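PDB 3GRC: sensor protein, Kinase from Polaromonas sp. JS666, which probably acts in two-component signal transduction through a CheY-like receiver domain of the kind that accepts a phosphoryl group from a histidine kinase. Local coordinates for residues 10-15 / 58-63. Residues are numbered along the deposited sequence; the frame is centred on the assembly and turned at random.
Sequences LICEDD and LNLPDQ
Cys12 and Leu60 meet tip to tip: SG touches both methyl groups of the leucine, CD1 at 3.8 Å and CD2 at 4.0 Å, and so faces the fork of the side chain. The leucine reaches it because its CG stands anti to the carbonyl carbon (chi1 -55°) and the isobutyl group extends from the loop after strand 53-56. CD2 also approaches the backbone, lying 4.1 Å from Asp14 N, an amide whose weak hydrogen bond goes to Asp57 OD2. Val36 and Ala42 pack on Cys12, continuing this apolar patch toward strand 32-36 and helix 39-48.

Nearer the surface, Asp14 and Pro61 run past each other in opposite directions. With CG anti to its backbone N (chi1 178°), Asp14 brings OD1 to 3.4 Å from Pro61 CD, while its CB lies 3.8 Å from Asn59 O. Within residues 10-15, Glu13 OE2 accepts Asp15 N through its anti lone pair (2.7 Å, 163°), and Glu13 OE1 forms a salt bridge with Lys110.

In related receiver domains an acidic pair after the first strand helps bind magnesium and the aspartate just after the third strand accepts the phosphoryl group, consistent with Glu13 and Asp14 as the pair and Asp57 as phosphoacceptor. No hydrogen bond joins the two segments, so van der Waals packing carries their contact, with Cys12 and Leu60 buried and Asp14 only partly exposed. Glu13 OE2 lies close to Asp57 OD2, and these like charges probably make the acidic site after strand 8-12 electronegative, as suits a metal ion.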
ATOM      1  N   LEU A  10       6.539  -0.757   1.201  1.00 18.59           N
ATOM      2  CA  LEU A  10       6.724   0.139   0.069  1.00 16.72           C
ATOM      3  C   LEU A  10       5.545   1.117   0.038  1.00 16.98           C
ATOM      4  O   LEU A  10       4.403   0.721  -0.179  1.00 18.51           O
ATOM      5  CB  LEU A  10       6.790  -0.629  -1.249  1.00 17.81           C
ATOM      6  CG  LEU A  10       6.842   0.232  -2.519  1.00 19.09           C
ATOM      7  CD1 LEU A  10       8.135   1.039  -2.586  1.00 18.49           C
ATOM      8  CD2 LEU A  10       6.739  -0.677  -3.736  1.00 22.56           C
ATOM      9  N   ILE A  11       5.841   2.386   0.279  1.00 14.98           N
ATOM     10  CA  ILE A  11       4.847   3.447   0.286  1.00 16.26           C
ATOM     11  C   ILE A  11       4.709   4.099  -1.087  1.00 16.73           C
ATOM     12  O   ILE A  11       5.648   4.724  -1.572  1.00 19.09           O
ATOM     13  CB  ILE A  11       5.241   4.569   1.270  1.00 14.85           C
ATOM     14  CG1 ILE A  11       5.440   3.997   2.668  1.00 14.02           C
ATOM     15  CG2 ILE A  11       4.192   5.674   1.249  1.00 13.00           C
ATOM     16  CD1 ILE A  11       6.018   4.998   3.634  1.00 12.37           C
ATOM     17  N   CYS A  12       3.546   3.961  -1.706  1.00 18.12           N
ATOM     18  CA  CYS A  12       3.303   4.578  -3.002  1.00 18.71           C
ATOM     19  C   CYS A  12       2.291   5.674  -2.728  1.00 20.31           C
ATOM     20  O   CYS A  12       1.094   5.401  -2.534  1.00 19.92           O
ATOM     21  CB  CYS A  12       2.739   3.562  -3.992  1.00 21.54           C
ATOM     22  SG  CYS A  12       2.320   4.206  -5.622  1.00 25.21           S
ATOM     23  N   GLU A  13       2.778   6.912  -2.709  1.00 19.25           N
ATOM     24  CA  GLU A  13       1.938   8.061  -2.404  1.00 19.34           C
ATOM     25  C   GLU A  13       2.334   9.276  -3.226  1.00 20.00           C
ATOM     26  O   GLU A  13       3.506   9.636  -3.316  1.00 18.10           O
ATOM     27  CB  GLU A  13       2.039   8.367  -0.901  1.00 19.25           C
ATOM     28  CG  GLU A  13       1.503   9.731  -0.436  1.00 20.02           C
ATOM     29  CD  GLU A  13       0.008   9.906  -0.630  1.00 19.68           C
ATOM     30  OE1 GLU A  13      -0.769   9.116  -0.069  1.00 22.25           O
ATOM     31  OE2 GLU A  13      -0.389  10.841  -1.340  1.00 25.73           O
ATOM     32  N   ASP A  14       1.339   9.895  -3.834  1.00 19.10           N
ATOM     33  CA  ASP A  14       1.549  11.072  -4.653  1.00 21.25           C
ATOM     34  C   ASP A  14       1.922  12.330  -3.855  1.00 20.76           C
ATOM     35  O   ASP A  14       2.702  13.157  -4.323  1.00 22.89           O
ATOM     36  CB  ASP A  14       0.290  11.353  -5.478  1.00 21.89           C
ATOM     37  CG  ASP A  14       0.419  12.601  -6.329  1.00 24.98           C
ATOM     38  OD1 ASP A  14       1.260  12.619  -7.243  1.00 25.30           O
ATOM     39  OD2 ASP A  14      -0.313  13.575  -6.074  1.00 30.05           O
ATOM     40  N   ASP A  15       1.368  12.472  -2.655  1.00 19.41           N
ATOM     41  CA  ASP A  15       1.619  13.649  -1.819  1.00 18.80           C
ATOM     42  C   ASP A  15       2.877  13.493  -0.945  1.00 18.06           C
ATOM     43  O   ASP A  15       2.936  12.638  -0.060  1.00 17.89           O
ATOM     44  CB  ASP A  15       0.385  13.907  -0.941  1.00 22.30           C
ATOM     45  CG  ASP A  15       0.421  15.264  -0.228  1.00 24.73           C
ATOM     46  OD1 ASP A  15       1.467  15.627   0.351  1.00 24.16           O
ATOM     47  OD2 ASP A  15      -0.618  15.961  -0.233  1.00 27.38           O
ATOM     48  N   LEU A  58      -4.952   5.808  -3.850  1.00 28.06           N
ATOM     49  CA  LEU A  58      -5.825   5.601  -4.989  1.00 32.24           C
ATOM     50  C   LEU A  58      -5.692   6.688  -6.054  1.00 35.40           C
ATOM     51  O   LEU A  58      -5.833   6.417  -7.244  1.00 34.98           O
ATOM     52  CB  LEU A  58      -7.267   5.517  -4.513  1.00 32.03           C
ATOM     53  CG  LEU A  58      -7.971   4.173  -4.693  1.00 36.21           C
ATOM     54  CD1 LEU A  58      -7.096   3.034  -4.193  1.00 35.38           C
ATOM     55  CD2 LEU A  58      -9.294   4.213  -3.951  1.00 35.16           C
ATOM     56  N   ASN A  59      -5.393   7.910  -5.627  1.00 38.73           N
ATOM     57  CA  ASN A  59      -5.267   9.036  -6.553  1.00 42.70           C
ATOM     58  C   ASN A  59      -3.845   9.329  -7.029  1.00 44.23           C
ATOM     59  O   ASN A  59      -3.235  10.309  -6.607  1.00 44.48           O
ATOM     60  CB  ASN A  59      -5.849  10.289  -5.904  1.00 44.61           C
ATOM     61  CG  ASN A  59      -7.301  10.111  -5.506  1.00 47.64           C
ATOM     62  OD1 ASN A  59      -8.172   9.935  -6.359  1.00 50.74           O
ATOM     63  ND2 ASN A  59      -7.569  10.142  -4.206  1.00 48.64           N
ATOM     64  N   LEU A  60      -3.324   8.488  -7.914  1.00 45.42           N
ATOM     65  CA  LEU A  60      -1.974   8.679  -8.440  1.00 47.12           C
ATOM     66  C   LEU A  60      -2.007   9.391  -9.794  1.00 49.45           C
ATOM     67  O   LEU A  60      -2.991   9.303 -10.527  1.00 48.23           O
ATOM     68  CB  LEU A  60      -1.279   7.332  -8.596  1.00 44.71           C
ATOM     69  CG  LEU A  60      -1.238   6.473  -7.337  1.00 43.39           C
ATOM     70  CD1 LEU A  60      -0.736   5.090  -7.689  1.00 40.73           C
ATOM     71  CD2 LEU A  60      -0.359   7.143  -6.289  1.00 41.18           C
ATOM     72  N   PRO A  61      -0.917  10.095 -10.145  1.00 52.66           N
ATOM     73  CA  PRO A  61      -0.818  10.827 -11.418  1.00 54.26           C
ATOM     74  C   PRO A  61      -0.961   9.940 -12.661  1.00 54.37           C
ATOM     75  O   PRO A  61      -1.991   9.987 -13.334  1.00 54.52           O
ATOM     76  CB  PRO A  61       0.555  11.497 -11.326  1.00 54.47           C
ATOM     77  CG  PRO A  61       1.350  10.528 -10.482  1.00 54.99           C
ATOM     78  CD  PRO A  61       0.358  10.152  -9.401  1.00 53.85           C
ATOM     79  N   ASP A  62       0.063   9.137 -12.952  1.00 55.03           N
ATOM     80  CA  ASP A  62       0.049   8.239 -14.115  1.00 55.80           C
ATOM     81  C   ASP A  62      -1.127   7.253 -14.127  1.00 55.82           C
ATOM     82  O   ASP A  62      -2.172   7.531 -14.717  1.00 56.59           O
ATOM     83  CB  ASP A  62       1.392   7.469 -14.241  1.00 56.27           C
ATOM     84  CG  ASP A  62       1.845   6.787 -12.934  1.00 56.63           C
ATOM     85  OD1 ASP A  62       1.062   6.703 -11.958  1.00 56.99           O
ATOM     86  OD2 ASP A  62       3.008   6.318 -12.894  1.00 54.80           O
ATOM     87  N   GLN A  63      -0.951   6.100 -13.488  1.00 55.00           N
ATOM     88  CA  GLN A  63      -2.004   5.096 -13.408  1.00 53.38           C
ATOM     89  C   GLN A  63      -2.638   5.238 -12.040  1.00 51.45           C
ATOM     90  O   GLN A  63      -1.939   5.500 -11.059  1.00 51.19           O
ATOM     91  CB  GLN A  63      -1.429   3.686 -13.494  1.00 55.58           C
ATOM     92  CG  GLN A  63      -0.457   3.428 -14.617  1.00 58.06           C
ATOM     93  CD  GLN A  63       0.272   2.110 -14.428  1.00 59.39           C
ATOM     94  OE1 GLN A  63      -0.352   1.063 -14.246  1.00 59.68           O
ATOM     95  NE2 GLN A  63       1.598   2.157 -14.464  1.00 60.28           N
TER